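PDB 3S4L: CAS3 Metal dependent phosphohydrolase from Methanocaldococcus jannaschii, which cleaves single-stranded DNA in a magnesium-dependent reaction, and single-stranded RNA, as the HD nuclease of CRISPR interference. Local coordinates for residues H91-L103 against A113-E125. Numbering follows the deposited sequence.
With CA (calcium ion), chain C.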
ATOM      1  N   HIS A  91       8.979   4.190  -0.094  1.00 29.07           N
ATOM      2  CA  HIS A  91       7.614   4.656  -0.317  1.00 26.71           C
ATOM      3  C   HIS A  91       6.549   3.712   0.246  1.00 27.53           C
ATOM      4  O   HIS A  91       5.492   4.162   0.707  1.00 33.38           O
ATOM      5  CB  HIS A  91       7.370   4.849  -1.809  1.00 25.51           C
ATOM      6  CG  HIS A  91       7.439   3.577  -2.595  1.00 24.90           C
ATOM      7  ND1 HIS A  91       8.622   2.976  -2.948  1.00 29.94           N
ATOM      8  CD2 HIS A  91       6.453   2.801  -3.105  1.00 29.29           C
ATOM      9  CE1 HIS A  91       8.371   1.873  -3.635  1.00 22.54           C
ATOM     10  NE2 HIS A  91       7.068   1.748  -3.736  1.00 28.08           N
ATOM     11  N   GLU A  92       6.821   2.409   0.226  1.00 27.02           N
ATOM     12  CA  GLU A  92       5.793   1.436   0.610  1.00 29.83           C
ATOM     13  C   GLU A  92       5.358   1.539   2.071  1.00 34.54           C
ATOM     14  O   GLU A  92       4.234   1.156   2.416  1.00 32.22           O
ATOM     15  CB  GLU A  92       6.199  -0.010   0.269  1.00 27.98           C
ATOM     16  CG  GLU A  92       7.458  -0.506   0.940  1.00 40.10           C
ATOM     17  CD  GLU A  92       8.692  -0.343   0.049  1.00 46.13           C
ATOM     18  OE1 GLU A  92       8.893   0.757  -0.512  1.00 41.47           O
ATOM     19  OE2 GLU A  92       9.454  -1.322  -0.098  1.00 54.70           O
ATOM     20  N   LEU A  93       6.241   2.043   2.932  1.00 32.31           N
ATOM     21  CA  LEU A  93       5.900   2.203   4.356  1.00 29.16           C
ATOM     22  C   LEU A  93       4.856   3.303   4.503  1.00 25.68           C
ATOM     23  O   LEU A  93       3.925   3.196   5.300  1.00 22.91           O
ATOM     24  CB  LEU A  93       7.136   2.532   5.197  1.00 29.88           C
ATOM     25  CG  LEU A  93       8.024   1.389   5.712  1.00 36.36           C
ATOM     26  CD1 LEU A  93       8.478   0.447   4.625  1.00 37.16           C
ATOM     27  CD2 LEU A  93       9.234   1.978   6.447  1.00 41.29           C
ATOM     28  N   VAL A  94       5.023   4.362   3.718  1.00 26.41           N
ATOM     29  CA  VAL A  94       4.054   5.445   3.673  1.00 29.18           C
ATOM     30  C   VAL A  94       2.761   5.002   2.998  1.00 29.88           C
ATOM     31  O   VAL A  94       1.684   5.410   3.421  1.00 29.43           O
ATOM     32  CB  VAL A  94       4.606   6.663   2.930  1.00 31.50           C
ATOM     33  CG1 VAL A  94       3.489   7.687   2.691  1.00 25.69           C
ATOM     34  CG2 VAL A  94       5.769   7.248   3.712  1.00 29.01           C
ATOM     35  N   SER A  95       2.867   4.171   1.961  1.00 26.46           N
ATOM     36  CA  SER A  95       1.674   3.548   1.357  1.00 27.70           C
ATOM     37  C   SER A  95       0.884   2.711   2.382  1.00 27.09           C
ATOM     38  O   SER A  95      -0.347   2.829   2.482  1.00 30.43           O
ATOM     39  CB  SER A  95       2.047   2.655   0.161  1.00 20.38           C
ATOM     40  OG  SER A  95       2.675   3.363  -0.899  1.00 21.43           O
ATOM     41  N   ALA A  96       1.599   1.869   3.129  1.00 25.25           N
ATOM     42  CA  ALA A  96       0.976   0.996   4.127  1.00 29.16           C
ATOM     43  C   ALA A  96       0.146   1.786   5.127  1.00 27.41           C
ATOM     44  O   ALA A  96      -0.941   1.354   5.534  1.00 26.60           O
ATOM     45  CB  ALA A  96       2.029   0.153   4.855  1.00 25.38           C
ATOM     46  N   TYR A  97       0.665   2.942   5.525  1.00 28.74           N
ATOM     47  CA  TYR A  97      -0.026   3.813   6.479  1.00 28.78           C
ATOM     48  C   TYR A  97      -1.355   4.284   5.929  1.00 28.22           C
ATOM     49  O   TYR A  97      -2.376   4.107   6.577  1.00 34.94           O
ATOM     50  CB  TYR A  97       0.845   5.013   6.859  1.00 26.28           C
ATOM     51  CG  TYR A  97       0.141   6.073   7.706  1.00 26.77           C
ATOM     52  CD1 TYR A  97       0.152   6.004   9.098  1.00 27.64           C
ATOM     53  CD2 TYR A  97      -0.481   7.170   7.115  1.00 29.47           C
ATOM     54  CE1 TYR A  97      -0.461   6.995   9.888  1.00 31.26           C
ATOM     55  CE2 TYR A  97      -1.109   8.153   7.888  1.00 32.11           C
ATOM     56  CZ  TYR A  97      -1.094   8.057   9.274  1.00 36.80           C
ATOM     57  OH  TYR A  97      -1.709   9.029  10.035  1.00 40.71           O
ATOM     58  N   TYR A  98      -1.362   4.866   4.730  1.00 31.43           N
ATOM     59  CA  TYR A  98      -2.627   5.346   4.172  1.00 31.28           C
ATOM     60  C   TYR A  98      -3.577   4.196   3.807  1.00 30.53           C
ATOM     61  O   TYR A  98      -4.804   4.314   3.921  1.00 26.77           O
ATOM     62  CB  TYR A  98      -2.401   6.258   2.970  1.00 31.09           C
ATOM     63  CG  TYR A  98      -1.893   7.603   3.373  1.00 28.57           C
ATOM     64  CD1 TYR A  98      -2.741   8.529   3.972  1.00 25.96           C
ATOM     65  CD2 TYR A  98      -0.557   7.948   3.176  1.00 25.64           C
ATOM     66  CE1 TYR A  98      -2.267   9.775   4.373  1.00 28.66           C
ATOM     67  CE2 TYR A  98      -0.077   9.199   3.551  1.00 25.74           C
ATOM     68  CZ  TYR A  98      -0.934  10.095   4.151  1.00 27.08           C
ATOM     69  OH  TYR A  98      -0.457  11.313   4.517  1.00 33.05           O
ATOM     70  N   THR A  99      -3.001   3.086   3.368  1.00 25.19           N
ATOM     71  CA  THR A  99      -3.805   1.939   2.976  1.00 27.01           C
ATOM     72  C   THR A  99      -4.574   1.453   4.179  1.00 31.48           C
ATOM     73  O   THR A  99      -5.770   1.173   4.101  1.00 30.63           O
ATOM     74  CB  THR A  99      -2.937   0.805   2.411  1.00 25.15           C
ATOM     75  OG1 THR A  99      -2.341   1.238   1.182  1.00 28.74           O
ATOM     76  CG2 THR A  99      -3.779  -0.443   2.161  1.00 22.29           C
ATOM     77  N   TYR A 100      -3.885   1.361   5.306  1.00 27.86           N
ATOM     78  CA  TYR A 100      -4.519   0.853   6.498  1.00 23.61           C
ATOM     79  C   TYR A 100      -5.733   1.702   6.883  1.00 26.65           C
ATOM     80  O   TYR A 100      -6.822   1.170   7.119  1.00 29.79           O
ATOM     81  CB  TYR A 100      -3.535   0.804   7.662  1.00 22.39           C
ATOM     82  CG  TYR A 100      -4.228   0.378   8.926  1.00 23.05           C
ATOM     83  CD1 TYR A 100      -4.740   1.315   9.815  1.00 22.81           C
ATOM     84  CD2 TYR A 100      -4.404  -0.966   9.214  1.00 27.59           C
ATOM     85  CE1 TYR A 100      -5.401   0.914  10.990  1.00 28.75           C
ATOM     86  CE2 TYR A 100      -5.059  -1.379  10.370  1.00 34.53           C
ATOM     87  CZ  TYR A 100      -5.552  -0.435  11.254  1.00 35.28           C
ATOM     88  OH  TYR A 100      -6.192  -0.851  12.399  1.00 40.35           O
ATOM     89  N   HIS A 101      -5.554   3.016   6.981  1.00 26.38           N
ATOM     90  CA  HIS A 101      -6.663   3.852   7.466  1.00 34.41           C
ATOM     91  C   HIS A 101      -7.827   3.861   6.487  1.00 35.17           C
ATOM     92  O   HIS A 101      -8.987   3.820   6.879  1.00 39.87           O
ATOM     93  CB  HIS A 101      -6.210   5.275   7.806  1.00 33.43           C
ATOM     94  CG  HIS A 101      -5.295   5.326   8.978  1.00 36.99           C
ATOM     95  ND1 HIS A 101      -5.733   5.112  10.268  1.00 41.49           N
ATOM     96  CD2 HIS A 101      -3.956   5.510   9.058  1.00 38.62           C
ATOM     97  CE1 HIS A 101      -4.702   5.183  11.093  1.00 41.33           C
ATOM     98  NE2 HIS A 101      -3.613   5.423  10.383  1.00 39.82           N
ATOM     99  N   ILE A 102      -7.503   3.879   5.205  1.00 34.16           N
ATOM    100  CA  ILE A 102      -8.536   3.843   4.194  1.00 33.60           C
ATOM    101  C   ILE A 102      -9.273   2.494   4.204  1.00 37.89           C
ATOM    102  O   ILE A 102     -10.493   2.480   4.114  1.00 29.94           O
ATOM    103  CB  ILE A 102      -7.988   4.225   2.818  1.00 30.95           C
ATOM    104  CG1 ILE A 102      -7.778   5.741   2.786  1.00 31.75           C
ATOM    105  CG2 ILE A 102      -8.966   3.800   1.708  1.00 30.38           C
ATOM    106  CD1 ILE A 102      -6.611   6.172   1.968  1.00 31.71           C
ATOM    107  N   LEU A 103      -8.562   1.376   4.368  1.00 39.06           N
ATOM    108  CA  LEU A 103      -9.241   0.078   4.449  1.00 36.03           C
ATOM    109  C   LEU A 103     -10.152  -0.010   5.667  1.00 39.54           C
ATOM    110  O   LEU A 103     -11.256  -0.554   5.595  1.00 41.47           O
ATOM    111  CB  LEU A 103      -8.246  -1.084   4.447  1.00 33.71           C
ATOM    112  CG  LEU A 103      -7.525  -1.379   3.125  1.00 28.15           C
ATOM    113  CD1 LEU A 103      -6.469  -2.476   3.343  1.00 24.64           C
ATOM    114  CD2 LEU A 103      -8.543  -1.783   2.049  1.00 20.69           C
ATOM    115  N   ALA A 113      -7.838  -4.588   7.225  1.00 33.27           N
ATOM    116  CA  ALA A 113      -7.016  -3.391   7.016  1.00 31.52           C
ATOM    117  C   ALA A 113      -5.539  -3.668   7.338  1.00 32.96           C
ATOM    118  O   ALA A 113      -4.625  -3.253   6.610  1.00 32.24           O
ATOM    119  CB  ALA A 113      -7.543  -2.256   7.869  1.00 27.31           C
ATOM    120  N   PHE A 114      -5.301  -4.382   8.432  1.00 33.78           N
ATOM    121  CA  PHE A 114      -3.939  -4.763   8.760  1.00 35.39           C
ATOM    122  C   PHE A 114      -3.341  -5.600   7.637  1.00 32.95           C
ATOM    123  O   PHE A 114      -2.245  -5.316   7.153  1.00 30.55           O
ATOM    124  CB  PHE A 114      -3.867  -5.537  10.081  1.00 40.72           C
ATOM    125  CG  PHE A 114      -2.491  -6.090  10.384  1.00 41.63           C
ATOM    126  CD1 PHE A 114      -2.177  -7.415  10.095  1.00 43.70           C
ATOM    127  CD2 PHE A 114      -1.511  -5.286  10.947  1.00 42.23           C
ATOM    128  CE1 PHE A 114      -0.902  -7.930  10.378  1.00 43.52           C
ATOM    129  CE2 PHE A 114      -0.238  -5.790  11.223  1.00 43.64           C
ATOM    130  CZ  PHE A 114       0.063  -7.111  10.937  1.00 41.64           C
ATOM    131  N   ILE A 115      -4.054  -6.642   7.217  1.00 30.44           N
ATOM    132  CA  ILE A 115      -3.482  -7.544   6.229  1.00 34.98           C
ATOM    133  C   ILE A 115      -3.273  -6.846   4.885  1.00 32.94           C
ATOM    134  O   ILE A 115      -2.331  -7.146   4.156  1.00 28.15           O
ATOM    135  CB  ILE A 115      -4.341  -8.772   5.997  1.00 40.45           C
ATOM    136  CG1 ILE A 115      -3.647  -9.667   5.006  1.00 41.32           C
ATOM    137  CG2 ILE A 115      -5.634  -8.394   5.330  1.00 46.59           C
ATOM    138  CD1 ILE A 115      -4.581 -10.601   4.343  1.00 51.93           C
ATOM    139  N   GLY A 116      -4.168  -5.924   4.546  1.00 29.18           N
ATOM    140  CA  GLY A 116      -4.015  -5.164   3.315  1.00 23.16           C
ATOM    141  C   GLY A 116      -2.804  -4.258   3.419  1.00 29.89           C
ATOM    142  O   GLY A 116      -1.991  -4.210   2.505  1.00 26.73           O
ATOM    143  N   ALA A 117      -2.674  -3.556   4.545  1.00 26.30           N
ATOM    144  CA  ALA A 117      -1.570  -2.621   4.732  1.00 27.04           C
ATOM    145  C   ALA A 117      -0.215  -3.333   4.723  1.00 27.60           C
ATOM    146  O   ALA A 117       0.767  -2.820   4.175  1.00 28.79           O
ATOM    147  CB  ALA A 117      -1.749  -1.827   6.032  1.00 30.41           C
ATOM    148  N   LEU A 118      -0.171  -4.509   5.341  1.00 28.17           N
ATOM    149  CA  LEU A 118       1.030  -5.336   5.374  1.00 29.79           C
ATOM    150  C   LEU A 118       1.420  -5.802   3.972  1.00 33.33           C
ATOM    151  O   LEU A 118       2.594  -5.856   3.632  1.00 33.35           O
ATOM    152  CB  LEU A 118       0.800  -6.555   6.273  1.00 35.17           C
ATOM    153  CG  LEU A 118       1.992  -7.486   6.506  1.00 37.34           C
ATOM    154  CD1 LEU A 118       3.188  -6.694   7.039  1.00 33.09           C
ATOM    155  CD2 LEU A 118       1.599  -8.592   7.471  1.00 40.12           C
ATOM    156  N   THR A 119       0.426  -6.137   3.158  1.00 30.42           N
ATOM    157  CA  THR A 119       0.689  -6.554   1.793  1.00 30.59           C
ATOM    158  C   THR A 119       1.347  -5.397   1.055  1.00 34.30           C
ATOM    159  O   THR A 119       2.333  -5.575   0.324  1.00 30.14           O
ATOM    160  CB  THR A 119      -0.621  -6.933   1.084  1.00 29.27           C
ATOM    161  OG1 THR A 119      -1.216  -8.042   1.764  1.00 38.82           O
ATOM    162  CG2 THR A 119      -0.356  -7.308  -0.362  1.00 28.28           C
ATOM    163  N   VAL A 120       0.782  -4.208   1.259  1.00 27.58           N
ATOM    164  CA  VAL A 120       1.294  -2.993   0.663  1.00 24.68           C
ATOM    165  C   VAL A 120       2.708  -2.648   1.181  1.00 30.99           C
ATOM    166  O   VAL A 120       3.564  -2.180   0.424  1.00 31.09           O
ATOM    167  CB  VAL A 120       0.338  -1.827   0.924  1.00 26.50           C
ATOM    168  CG1 VAL A 120       1.084  -0.500   0.787  1.00 27.30           C
ATOM    169  CG2 VAL A 120      -0.863  -1.896  -0.035  1.00 24.33           C
ATOM    170  N   MET A 121       2.941  -2.884   2.471  1.00 26.34           N
ATOM    171  CA  MET A 121       4.228  -2.602   3.090  1.00 24.47           C
ATOM    172  C   MET A 121       5.276  -3.566   2.541  1.00 32.12           C
ATOM    173  O   MET A 121       6.475  -3.312   2.585  1.00 42.57           O
ATOM    174  CB  MET A 121       4.119  -2.759   4.611  1.00 31.90           C
ATOM    175  CG  MET A 121       5.218  -2.039   5.414  1.00 38.36           C
ATOM    176  SD  MET A 121       5.280  -2.573   7.138  1.00 43.44           S
ATOM    177  CE  MET A 121       4.015  -1.552   7.865  1.00 94.95           C
ATOM    178  N   LEU A 122       4.813  -4.678   2.000  1.00 33.50           N
ATOM    179  CA  LEU A 122       5.717  -5.713   1.538  1.00 34.74           C
ATOM    180  C   LEU A 122       5.593  -5.910   0.028  1.00 34.98           C
ATOM    181  O   LEU A 122       6.031  -6.926  -0.487  1.00 37.63           O
ATOM    182  CB  LEU A 122       5.403  -7.036   2.263  1.00 36.52           C
ATOM    183  CG  LEU A 122       6.028  -7.330   3.638  1.00 46.03           C
ATOM    184  CD1 LEU A 122       6.067  -6.119   4.555  1.00 52.04           C
ATOM    185  CD2 LEU A 122       5.324  -8.500   4.337  1.00 45.84           C
ATOM    186  N   HIS A 123       5.014  -4.951  -0.694  1.00 31.61           N
ATOM    187  CA  HIS A 123       4.760  -5.195  -2.117  1.00 35.33           C
ATOM    188  C   HIS A 123       6.027  -5.182  -2.958  1.00 44.15           C
ATOM    189  O   HIS A 123       5.973  -5.432  -4.164  1.00 46.43           O
ATOM    190  CB  HIS A 123       3.677  -4.275  -2.709  1.00 28.91           C
ATOM    191  CG  HIS A 123       4.125  -2.863  -2.938  1.00 36.13           C
ATOM    192  ND1 HIS A 123       3.869  -1.849  -2.036  1.00 30.57           N
ATOM    193  CD2 HIS A 123       4.789  -2.291  -3.971  1.00 35.26           C
ATOM    194  CE1 HIS A 123       4.349  -0.710  -2.505  1.00 26.87           C
ATOM    195  NE2 HIS A 123       4.928  -0.954  -3.670  1.00 34.67           N
ATOM    196  N   HIS A 124       7.170  -4.909  -2.338  1.00 48.02           N
ATOM    197  CA  HIS A 124       8.405  -5.021  -3.107  1.00 52.79           C
ATOM    198  C   HIS A 124       9.200  -6.311  -2.960  1.00 56.87           C
ATOM    199  O   HIS A 124       9.862  -6.722  -3.914  1.00 56.97           O
ATOM    200  CB  HIS A 124       9.268  -3.761  -3.037  1.00 44.54           C
ATOM    201  CG  HIS A 124       8.861  -2.757  -4.054  1.00 34.39           C
ATOM    202  ND1 HIS A 124       9.209  -2.875  -5.379  1.00 39.33           N
ATOM    203  CD2 HIS A 124       8.026  -1.694  -3.975  1.00 32.27           C
ATOM    204  CE1 HIS A 124       8.652  -1.896  -6.069  1.00 38.19           C
ATOM    205  NE2 HIS A 124       7.941  -1.159  -5.237  1.00 38.69           N
ATOM    206  N   GLU A 125       9.106  -6.963  -1.804  0.99 56.29           N
ATOM    207  CA  GLU A 125       9.692  -8.289  -1.636  0.99 52.26           C
ATOM    208  C   GLU A 125       9.149  -9.274  -2.691  0.99 44.15           C
ATOM    209  O   GLU A 125       7.974  -9.227  -3.043  0.99 42.98           O
ATOM    210  CB  GLU A 125       9.441  -8.775  -0.212  0.99 49.41           C
TER
HETATM  211 CA    CA C 501       6.138   0.303  -5.274  1.00 24.32          CA
HETATM  212  O   HOH W   1       8.183  -3.715   0.228  1.00 28.47           O
HETATM  213  O   HOH W   2       7.215   1.297  -7.687  1.00 70.93           O
HETATM  214  O   HOH W   3       4.975  -0.563  -7.084  1.00 36.40           O
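Two antiparallel helices, 91-107 and 110-121, pack as a buried hairpin near the centre of the chain, and at one end His91 meets His123 and His124 round a calcium ion. The axes of the two segments come within 7.8 Å, their N-to-C directions 164° apart, a closeness allowed by small residues: Ala96 and Ala117 have CA atoms 4.5 Å apart, and Leu103 CD1 rests 3.6 Å from Gly116 CA. Tyr100, with CG anti to its backbone N (chi1 175°), lays the CE2 edge of its ring along the start of the segment 113-125, 3.6 Å from Ala113 CB. Farther along, Val120 CG1 presses tightly on Ser95 CB, while Met121 CB meets Ala96 CB at 3.6 Å. This is the helical core of an HD-type phosphohydrolase: beyond Met121 the chain leaves the helix and presents the paired His123 and His124, whose NE2 atoms join His91 NE2 (2.3 Å from calcium), Asp67 and two waters; calcium occupies the site assigned to the catalytic magnesium. His91 meets each of the other two rings rim to rim, its plane 80° from that of His124. His123 ND1 donates to Val120 O, tilted from the ring plane, at a doubtfully short 2.5 Å, consistent with holding NE2 turned to the metal. Glu92, bent at chi2, sets OE1 over one face of the His91 ring, offset toward the rim, while OE2 pairs with Arg90 and takes a bond from a water that also bridges Met121 O and His124 N.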